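Local atomic coordinates of cytochrome C-type biogenesis protein ccmF (Thermus thermophilus, PDB entry 6ZMQ), a protein that binds heme b in the membrane and acts as a heme lyase in cytochrome c maturation, probably helping to attach heme to apocytochrome c. Residues A[183-188]-A[241-246]; A[190-195]-A[234-239]; A[195-200]-A[300-305]. All blocks are in the same frame, centred on the assembly; numbering follows the deposited sequence.

Contact 1: residues A[183-188]-A[241-246]; sequences HWMMAV and GMWWSY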
# COMPACT_ATOMS: atom_id res chain seq x y z
N HIS A 183 -2.24 -18.80 0.93
CA HIS A 183 -2.67 -17.87 -0.10
C HIS A 183 -1.47 -17.12 -0.65
O HIS A 183 -0.45 -16.95 0.03
CB HIS A 183 -3.72 -16.87 0.41
CG HIS A 183 -4.47 -16.16 -0.68
ND1 HIS A 183 -5.45 -16.77 -1.44
CD2 HIS A 183 -4.40 -14.88 -1.12
CE1 HIS A 183 -5.94 -15.91 -2.31
NE2 HIS A 183 -5.32 -14.75 -2.14
N TRP A 184 -1.61 -16.67 -1.89
CA TRP A 184 -0.57 -16.05 -2.68
C TRP A 184 -0.38 -14.56 -2.39
O TRP A 184 0.69 -14.02 -2.71
CB TRP A 184 -0.85 -16.27 -4.18
CG TRP A 184 -2.33 -16.35 -4.62
CD1 TRP A 184 -3.19 -17.42 -4.50
CD2 TRP A 184 -3.09 -15.32 -5.27
NE1 TRP A 184 -4.42 -17.10 -5.01
CE2 TRP A 184 -4.39 -15.82 -5.49
CE3 TRP A 184 -2.79 -14.02 -5.67
CZ2 TRP A 184 -5.38 -15.07 -6.11
CZ3 TRP A 184 -3.79 -13.27 -6.29
CH2 TRP A 184 -5.07 -13.80 -6.49
N MET A 185 -1.39 -13.89 -1.82
CA MET A 185 -1.26 -12.45 -1.56
C MET A 185 -0.28 -12.17 -0.42
O MET A 185 0.37 -11.12 -0.41
CB MET A 185 -2.64 -11.82 -1.29
CG MET A 185 -2.66 -10.28 -1.33
SD MET A 185 -4.14 -9.61 -2.09
CE MET A 185 -3.86 -10.12 -3.79
N MET A 186 -0.05 -13.15 0.48
CA MET A 186 1.05 -13.05 1.45
C MET A 186 2.42 -13.07 0.78
O MET A 186 3.42 -12.69 1.41
CB MET A 186 0.92 -14.15 2.51
CG MET A 186 1.53 -13.77 3.88
SD MET A 186 1.75 -15.05 5.13
CE MET A 186 0.07 -15.18 5.75
N ALA A 187 2.49 -13.48 -0.48
CA ALA A 187 3.60 -13.19 -1.37
C ALA A 187 3.55 -11.78 -1.95
O ALA A 187 4.55 -11.06 -1.91
CB ALA A 187 3.61 -14.19 -2.51
N VAL A 188 2.39 -11.35 -2.48
CA VAL A 188 2.39 -10.17 -3.35
C VAL A 188 1.98 -8.87 -2.65
O VAL A 188 2.30 -7.79 -3.15
CB VAL A 188 1.54 -10.41 -4.62
CG1 VAL A 188 1.90 -11.77 -5.25
CG2 VAL A 188 0.05 -10.32 -4.34
N GLY A 241 -4.70 -5.47 0.51
CA GLY A 241 -4.75 -5.87 1.91
C GLY A 241 -6.16 -5.88 2.47
O GLY A 241 -6.52 -6.76 3.26
N MET A 242 -6.99 -4.91 2.04
CA MET A 242 -8.41 -4.90 2.36
C MET A 242 -9.14 -6.15 1.86
O MET A 242 -9.86 -6.81 2.63
CB MET A 242 -9.08 -3.67 1.75
CG MET A 242 -9.24 -2.45 2.64
SD MET A 242 -9.75 -1.09 1.57
CE MET A 242 -11.09 -0.38 2.51
N TRP A 243 -8.93 -6.49 0.57
CA TRP A 243 -9.58 -7.66 -0.04
C TRP A 243 -9.14 -8.95 0.63
O TRP A 243 -9.95 -9.86 0.85
CB TRP A 243 -9.28 -7.72 -1.54
CG TRP A 243 -9.68 -9.05 -2.18
CD1 TRP A 243 -10.91 -9.38 -2.66
CD2 TRP A 243 -8.85 -10.21 -2.37
NE1 TRP A 243 -10.91 -10.67 -3.14
CE2 TRP A 243 -9.66 -11.20 -2.97
CE3 TRP A 243 -7.52 -10.52 -2.09
CZ2 TRP A 243 -9.17 -12.47 -3.30
CZ3 TRP A 243 -7.03 -11.78 -2.42
CH2 TRP A 243 -7.86 -12.74 -3.02
N TRP A 244 -7.85 -9.03 0.96
CA TRP A 244 -7.30 -10.25 1.53
C TRP A 244 -7.77 -10.44 2.97
O TRP A 244 -8.11 -11.56 3.36
CB TRP A 244 -5.78 -10.18 1.40
CG TRP A 244 -4.98 -11.22 2.08
CD1 TRP A 244 -5.33 -12.52 2.33
CD2 TRP A 244 -3.66 -11.07 2.57
NE1 TRP A 244 -4.31 -13.17 2.98
CE2 TRP A 244 -3.27 -12.30 3.13
CE3 TRP A 244 -2.76 -10.00 2.60
CZ2 TRP A 244 -2.03 -12.48 3.72
CZ3 TRP A 244 -1.53 -10.19 3.15
CH2 TRP A 244 -1.18 -11.41 3.73
N SER A 245 -7.83 -9.35 3.74
CA SER A 245 -8.32 -9.42 5.11
C SER A 245 -9.81 -9.75 5.15
O SER A 245 -10.28 -10.40 6.09
CB SER A 245 -8.03 -8.10 5.82
OG SER A 245 -8.80 -7.95 7.00
N TYR A 246 -10.58 -9.30 4.15
CA TYR A 246 -11.99 -9.68 4.13
C TYR A 246 -12.17 -11.13 3.69
O TYR A 246 -12.72 -11.95 4.44
CB TYR A 246 -12.80 -8.75 3.23
CG TYR A 246 -14.30 -8.85 3.40
CD1 TYR A 246 -14.94 -8.31 4.51
CD2 TYR A 246 -15.08 -9.55 2.49
CE1 TYR A 246 -16.33 -8.41 4.66
CE2 TYR A 246 -16.45 -9.65 2.63
CZ TYR A 246 -17.07 -9.08 3.71
OH TYR A 246 -18.44 -9.20 3.84

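Contact 2: residues A[190-195]-A[234-239]; sequences PVLMYL and LTAGKV. With PTY (phosphatidylethanolamine), chain F.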
# COMPACT_ATOMS: atom_id res chain seq x y z
N PRO A 190 3.44 -7.97 0.32
CA PRO A 190 4.72 -7.32 0.67
C PRO A 190 5.38 -6.52 -0.44
O PRO A 190 5.68 -5.34 -0.23
CB PRO A 190 5.59 -8.51 1.10
CG PRO A 190 4.64 -9.43 1.74
CD PRO A 190 3.40 -9.34 0.90
N VAL A 191 5.57 -7.11 -1.64
CA VAL A 191 6.35 -6.49 -2.72
C VAL A 191 5.68 -5.23 -3.24
O VAL A 191 6.38 -4.25 -3.54
CB VAL A 191 6.57 -7.49 -3.87
CG1 VAL A 191 7.71 -7.05 -4.79
CG2 VAL A 191 6.79 -8.89 -3.34
N LEU A 192 4.34 -5.22 -3.23
CA LEU A 192 3.52 -4.07 -3.60
C LEU A 192 3.83 -2.84 -2.76
O LEU A 192 3.70 -1.70 -3.24
CB LEU A 192 2.04 -4.43 -3.44
CG LEU A 192 1.25 -4.72 -4.71
CD1 LEU A 192 1.06 -3.40 -5.37
CD2 LEU A 192 1.95 -5.68 -5.66
N MET A 193 4.22 -3.03 -1.50
CA MET A 193 4.63 -1.88 -0.72
C MET A 193 6.12 -1.58 -0.86
O MET A 193 6.50 -0.40 -0.82
CB MET A 193 4.20 -2.05 0.73
CG MET A 193 2.81 -1.49 0.90
SD MET A 193 1.92 -1.66 2.44
CE MET A 193 0.44 -2.35 1.73
N TYR A 194 6.97 -2.61 -1.05
CA TYR A 194 8.42 -2.37 -1.15
C TYR A 194 8.74 -1.57 -2.41
O TYR A 194 9.43 -0.54 -2.33
CB TYR A 194 9.19 -3.70 -1.15
CG TYR A 194 9.19 -4.50 0.15
CD1 TYR A 194 8.74 -3.93 1.34
CD2 TYR A 194 9.62 -5.82 0.18
CE1 TYR A 194 8.71 -4.67 2.53
CE2 TYR A 194 9.60 -6.56 1.35
CZ TYR A 194 9.15 -5.98 2.52
OH TYR A 194 9.14 -6.73 3.67
N LEU A 195 8.12 -1.97 -3.53
CA LEU A 195 8.07 -1.20 -4.78
C LEU A 195 7.58 0.22 -4.53
O LEU A 195 8.22 1.18 -4.98
CB LEU A 195 7.13 -1.89 -5.77
CG LEU A 195 7.54 -3.16 -6.49
CD1 LEU A 195 6.41 -3.71 -7.32
CD2 LEU A 195 8.73 -2.82 -7.35
N LEU A 234 1.29 1.79 -3.75
CA LEU A 234 0.67 1.97 -2.43
C LEU A 234 -0.84 1.74 -2.43
O LEU A 234 -1.37 1.10 -1.51
CB LEU A 234 0.99 3.36 -1.86
CG LEU A 234 2.10 3.50 -0.81
CD1 LEU A 234 3.43 3.05 -1.27
CD2 LEU A 234 2.20 4.97 -0.38
N THR A 235 -1.56 2.28 -3.43
CA THR A 235 -3.02 2.13 -3.43
C THR A 235 -3.43 0.70 -3.75
O THR A 235 -4.38 0.18 -3.15
CB THR A 235 -3.70 3.18 -4.35
OG1 THR A 235 -5.11 3.23 -4.07
CG2 THR A 235 -3.50 2.98 -5.85
N ALA A 236 -2.70 0.03 -4.66
CA ALA A 236 -2.96 -1.38 -4.94
C ALA A 236 -2.63 -2.26 -3.73
O ALA A 236 -3.33 -3.25 -3.47
CB ALA A 236 -2.19 -1.82 -6.18
N GLY A 237 -1.59 -1.90 -2.97
CA GLY A 237 -1.30 -2.60 -1.72
C GLY A 237 -2.38 -2.44 -0.66
O GLY A 237 -2.74 -3.42 0.01
N LYS A 238 -2.90 -1.22 -0.48
CA LYS A 238 -3.93 -1.01 0.54
C LYS A 238 -5.26 -1.67 0.17
O LYS A 238 -5.90 -2.32 1.01
CB LYS A 238 -4.11 0.48 0.83
CG LYS A 238 -4.91 0.85 2.13
CD LYS A 238 -4.76 -0.05 3.39
CE LYS A 238 -3.35 -0.21 4.02
NZ LYS A 238 -3.35 -1.38 4.96
N VAL A 239 -5.68 -1.52 -1.10
CA VAL A 239 -6.90 -2.20 -1.57
C VAL A 239 -6.74 -3.73 -1.56
O VAL A 239 -7.66 -4.45 -1.17
CB VAL A 239 -7.28 -1.65 -2.97
CG1 VAL A 239 -8.50 -2.36 -3.52
CG2 VAL A 239 -7.61 -0.16 -2.90
C1 PTY F . 10.05 5.31 -14.02
C2 PTY F . 9.27 12.58 -15.76
C3 PTY F . 10.19 11.57 -16.44
O4 PTY F . 10.35 4.13 -13.34
C5 PTY F . 10.33 6.49 -16.24
C6 PTY F . 10.58 5.20 -15.45
O7 PTY F . 9.88 4.15 -16.06
C8 PTY F . 10.63 3.21 -16.79
O10 PTY F . 11.47 3.56 -17.55
C11 PTY F . 10.35 1.71 -16.60
C12 PTY F . 11.44 0.88 -17.27
C13 PTY F . 11.21 -0.62 -17.07
C14 PTY F . 9.90 -1.06 -17.72
C15 PTY F . 9.86 -2.58 -17.88
C16 PTY F . 8.40 -3.03 -17.91
C17 PTY F . 8.25 -4.47 -17.41
C18 PTY F . 7.59 -4.59 -16.03
C19 PTY F . 6.51 -3.53 -15.76
C20 PTY F . 5.31 -4.15 -15.02
C21 PTY F . 5.67 -4.54 -13.59
C22 PTY F . 4.43 -5.14 -12.91
C23 PTY F . 4.47 -4.98 -11.38
C24 PTY F . 4.76 -6.34 -10.73
C25 PTY F . 3.78 -6.59 -9.58
C26 PTY F . 3.89 -8.04 -9.09
C27 PTY F . 2.57 -8.47 -8.45
C28 PTY F . 2.42 -9.98 -8.62
C29 PTY F . 0.95 -10.35 -8.78
C30 PTY F . 9.41 3.71 -12.40
C31 PTY F . 9.49 2.31 -11.78
O30 PTY F . 8.54 4.45 -12.06
C32 PTY F . 9.52 1.19 -12.82
C33 PTY F . 9.40 -0.15 -12.08
C34 PTY F . 8.38 -1.05 -12.78
C35 PTY F . 7.72 -1.94 -11.72
C36 PTY F . 8.76 -2.91 -11.16
C37 PTY F . 8.10 -4.23 -10.75
C38 PTY F . 9.13 -5.22 -10.19
C39 PTY F . 8.47 -6.51 -9.70
C40 PTY F . 9.37 -7.70 -10.01
C41 PTY F . 8.66 -9.01 -9.68
C42 PTY F . 7.89 -9.48 -10.91
C43 PTY F . 8.47 -10.81 -11.38
C44 PTY F . 7.38 -11.56 -12.14
P1 PTY F . 10.94 9.05 -16.45
O11 PTY F . 9.95 10.27 -15.97
O12 PTY F . 12.37 9.51 -16.31
O13 PTY F . 10.70 8.78 -17.92
O14 PTY F . 10.68 7.67 -15.56
N1 PTY F . 9.33 13.84 -16.48

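Contact 3: residues A[195-200]-A[300-305]; sequences LGFVGL and AATLLG. With PTY (phosphatidylethanolamine), chain F.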
# COMPACT_ATOMS: atom_id res chain seq x y z
N LEU A 195 8.12 -1.97 -3.53
CA LEU A 195 8.07 -1.20 -4.78
C LEU A 195 7.58 0.22 -4.53
O LEU A 195 8.22 1.18 -4.98
CB LEU A 195 7.13 -1.89 -5.77
CG LEU A 195 7.54 -3.16 -6.49
CD1 LEU A 195 6.41 -3.71 -7.32
CD2 LEU A 195 8.73 -2.82 -7.35
N GLY A 196 6.49 0.34 -3.76
CA GLY A 196 5.93 1.65 -3.48
C GLY A 196 6.90 2.53 -2.73
O GLY A 196 7.13 3.68 -3.14
N PHE A 197 7.62 1.94 -1.75
CA PHE A 197 8.61 2.69 -0.97
C PHE A 197 9.73 3.16 -1.86
O PHE A 197 10.10 4.35 -1.82
CB PHE A 197 9.15 1.84 0.19
CG PHE A 197 10.42 2.40 0.84
CD1 PHE A 197 10.33 3.37 1.82
CD2 PHE A 197 11.69 1.94 0.49
CE1 PHE A 197 11.48 3.88 2.41
CE2 PHE A 197 12.84 2.45 1.08
CZ PHE A 197 12.73 3.41 2.04
N VAL A 198 10.21 2.28 -2.75
CA VAL A 198 11.40 2.65 -3.50
C VAL A 198 11.01 3.63 -4.61
O VAL A 198 11.84 4.48 -4.97
CB VAL A 198 12.18 1.40 -3.97
CG1 VAL A 198 12.51 0.54 -2.77
CG2 VAL A 198 11.40 0.58 -4.93
N GLY A 199 9.73 3.63 -5.01
CA GLY A 199 9.23 4.71 -5.84
C GLY A 199 9.29 6.04 -5.12
O GLY A 199 9.99 6.95 -5.57
N LEU A 200 8.77 6.09 -3.89
CA LEU A 200 8.84 7.32 -3.10
C LEU A 200 10.25 7.61 -2.60
O LEU A 200 10.47 8.66 -1.98
CB LEU A 200 7.86 7.27 -1.93
CG LEU A 200 6.40 7.67 -2.19
CD1 LEU A 200 5.75 8.04 -0.88
CD2 LEU A 200 6.27 8.83 -3.19
N ALA A 300 9.33 8.80 4.68
CA ALA A 300 9.68 8.16 5.95
C ALA A 300 8.49 7.38 6.53
O ALA A 300 8.69 6.36 7.23
CB ALA A 300 10.18 9.20 6.94
N ALA A 301 7.27 7.83 6.24
CA ALA A 301 6.07 7.07 6.58
C ALA A 301 6.05 5.74 5.86
O ALA A 301 5.73 4.71 6.46
CB ALA A 301 4.83 7.89 6.23
N THR A 302 6.39 5.74 4.56
CA THR A 302 6.43 4.51 3.78
C THR A 302 7.55 3.59 4.26
O THR A 302 7.39 2.36 4.19
CB THR A 302 6.60 4.80 2.29
OG1 THR A 302 5.58 5.71 1.86
CG2 THR A 302 6.42 3.52 1.49
N LEU A 303 8.65 4.15 4.78
CA LEU A 303 9.68 3.36 5.45
C LEU A 303 9.13 2.61 6.65
O LEU A 303 9.23 1.37 6.73
CB LEU A 303 10.84 4.26 5.90
CG LEU A 303 11.82 3.51 6.82
CD1 LEU A 303 12.73 2.53 6.07
CD2 LEU A 303 12.58 4.47 7.69
N LEU A 304 8.52 3.34 7.58
CA LEU A 304 8.04 2.72 8.81
C LEU A 304 6.79 1.86 8.57
O LEU A 304 6.47 1.00 9.39
CB LEU A 304 7.78 3.78 9.88
CG LEU A 304 8.15 3.43 11.34
CD1 LEU A 304 9.36 2.50 11.42
CD2 LEU A 304 8.40 4.69 12.19
N GLY A 305 6.09 2.08 7.46
CA GLY A 305 5.00 1.19 7.08
C GLY A 305 5.49 -0.08 6.42
O GLY A 305 4.85 -1.13 6.55
C1 PTY F . 10.05 5.31 -14.02
C2 PTY F . 9.27 12.58 -15.76
C3 PTY F . 10.19 11.57 -16.44
O4 PTY F . 10.35 4.13 -13.34
C5 PTY F . 10.33 6.49 -16.24
C6 PTY F . 10.58 5.20 -15.45
O7 PTY F . 9.88 4.15 -16.06
C8 PTY F . 10.63 3.21 -16.79
O10 PTY F . 11.47 3.56 -17.55
C11 PTY F . 10.35 1.71 -16.60
C12 PTY F . 11.44 0.88 -17.27
C13 PTY F . 11.21 -0.62 -17.07
C14 PTY F . 9.90 -1.06 -17.72
C15 PTY F . 9.86 -2.58 -17.88
C16 PTY F . 8.40 -3.03 -17.91
C17 PTY F . 8.25 -4.47 -17.41
C18 PTY F . 7.59 -4.59 -16.03
C19 PTY F . 6.51 -3.53 -15.76
C20 PTY F . 5.31 -4.15 -15.02
C21 PTY F . 5.67 -4.54 -13.59
C22 PTY F . 4.43 -5.14 -12.91
C23 PTY F . 4.47 -4.98 -11.38
C24 PTY F . 4.76 -6.34 -10.73
C25 PTY F . 3.78 -6.59 -9.58
C26 PTY F . 3.89 -8.04 -9.09
C27 PTY F . 2.57 -8.47 -8.45
C28 PTY F . 2.42 -9.98 -8.62
C29 PTY F . 0.95 -10.35 -8.78
C30 PTY F . 9.41 3.71 -12.40
C31 PTY F . 9.49 2.31 -11.78
O30 PTY F . 8.54 4.45 -12.06
C32 PTY F . 9.52 1.19 -12.82
C33 PTY F . 9.40 -0.15 -12.08
C34 PTY F . 8.38 -1.05 -12.78
C35 PTY F . 7.72 -1.94 -11.72
C36 PTY F . 8.76 -2.91 -11.16
C37 PTY F . 8.10 -4.23 -10.75
C38 PTY F . 9.13 -5.22 -10.19
C39 PTY F . 8.47 -6.51 -9.70
C40 PTY F . 9.37 -7.70 -10.01
C41 PTY F . 8.66 -9.01 -9.68
C42 PTY F . 7.89 -9.48 -10.91
C43 PTY F . 8.47 -10.81 -11.38
C44 PTY F . 7.38 -11.56 -12.14
P1 PTY F . 10.94 9.05 -16.45
O11 PTY F . 9.95 10.27 -15.97
O12 PTY F . 12.37 9.51 -16.31
O13 PTY F . 10.70 8.78 -17.92
O14 PTY F . 10.68 7.67 -15.56
N1 PTY F . 9.33 13.84 -16.48

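Contact 1: residues A[183-188]-A[241-246]
M185 and M186 lie against the indole of W244, the residue most buried by the other segment. M185 CB sits over the face of the five-membered ring, a CH-pi contact 4.3 Å from its centroid. M186 N lies above the same face, also offset toward the rim. M186 CG packs on W244 CH2 at 3.6 Å, while M186 CE comes in the ring plane at the edge, nearest CZ2. With CG anti to the backbone N (chi1 172°), the W244 side chain reaches toward the two methionines. An alanine here would remove the indole and would probably leave a gap beside both methionines, with M186 losing its partner across the contact.

The sulfur adds Met-aromatic contacts. The M185 chain bends at its last two torsions. Its SD comes to the edge of the W243 six-membered ring, 3.5 Å from W243 CE3. The same SD stands obliquely to W244.

The third kind is aromatic. H183 NE2 meets the W243 edge, 3.4 Å from W243 CH2, with the ring planes at 46°. The H183 ring is near parallel to the W244 pyrrole ring but slid aside. On W243, W631 adds an edge-to-face partner.

H183, W243 and W244 thus form an aromatic cluster with Met-aromatic contacts. It joins the start of helix 185-213 to the last turns of helix 224-247, just before the tryptophan-rich WWD region of this heme-handling family, which includes W255.

Contact 2: residues A[190-195]-A[234-239]
L192 leans on the A236-G237 turn of the facing helix. Its CD1 methyl touches A236 CB at 3.7 Å and also reaches G237 N. L192 CB comes to 4.2 Å from G237 CA, so the leucine rests partly on bare backbone. The other branch turns to lipid: L192 CD2 lies 4.0 Å from C27, near the end of one acyl tail of a phosphatidylethanolamine.

M193 follows and ends at G237. Its SD is anti to CA (chi2 174°), and CE then turns off at the last torsion. That bend brings M193 CE to 3.7 Å from G237 C, with G237 O and K238 N close by. G237 has no side chain, so the methyl meets backbone. T306 and T309 also touch M193.

L195 stands off the facing helix. Its CD2 packs at 3.7 Å on C37 of the lipid's second tail, and L120 and Y124 of helix 110-129 flank it.

The helix axes approach to 8.3 Å and run antiparallel at 154°. Across the two segments the contact is apolar: methyls meet a glycine backbone and an alanine. Cohesion here therefore rests on van der Waals packing, with lipid tails packing on L192 and L195.

Contact 3: residues A[195-200]-A[300-305]
A threonine serves here mainly through its methyl: T302 CG2 packs on the backbone and CB of F197. T302 CG2 is 3.4 Å from F197 CA, and it also lies at the edge of the phenylalanine ring, in its plane. The first torsion (chi1 -53°) sets OG1 beside the backbone N and CG2 anti to it. The hydroxyl is satisfied within its own helix, by a hydrogen bond to A298 O. L200 CD1 approaches that oxygen, T302 OG1, at 3.6 Å, its side chain crossing T302 at about a right angle.

F197 also meets L303. The two side chains lie side by side and point the same way. F197 CE1 meets L303 CB at 3.6 Å, and F197 CD1 comes to 3.5 Å from L303 N, which stands obliquely to the ring. F299 and W117 add further aromatic neighbours to F197.

The axes are 9.2 Å apart at closest and run at 156°. L200 and T302 also touch helix 266-284, at A271 and P267. That helix carries H276, an axial ligand of the heme iron, about 12 Å from L200 between side chains. This is antiparallel packing of buried transmembrane helices, in the bundle that also holds a helix that ligates the heme iron.

In the fold
All three contacts use helix 185-213, in steps along its first half. Contacts 1 and 2 pair it with helix 224-247, and contact 3 pairs it with helix 288-307. Contact 2 is nested inside the loop closed by contact 1, while contact 3 crosses both along the chain. Centres of contacts 1 and 2 lie about 11 Å apart, those of 2 and 3 about 10 Å, and those of 1 and 3 about 19 Å. Contacts 2 and 3 share L195 and meet where L234 CD1 packs on G196 CA at 3.6 Å. Helix 185-213 is thus held by both partner helices within the membrane bundle, from a surface contact to buried ones.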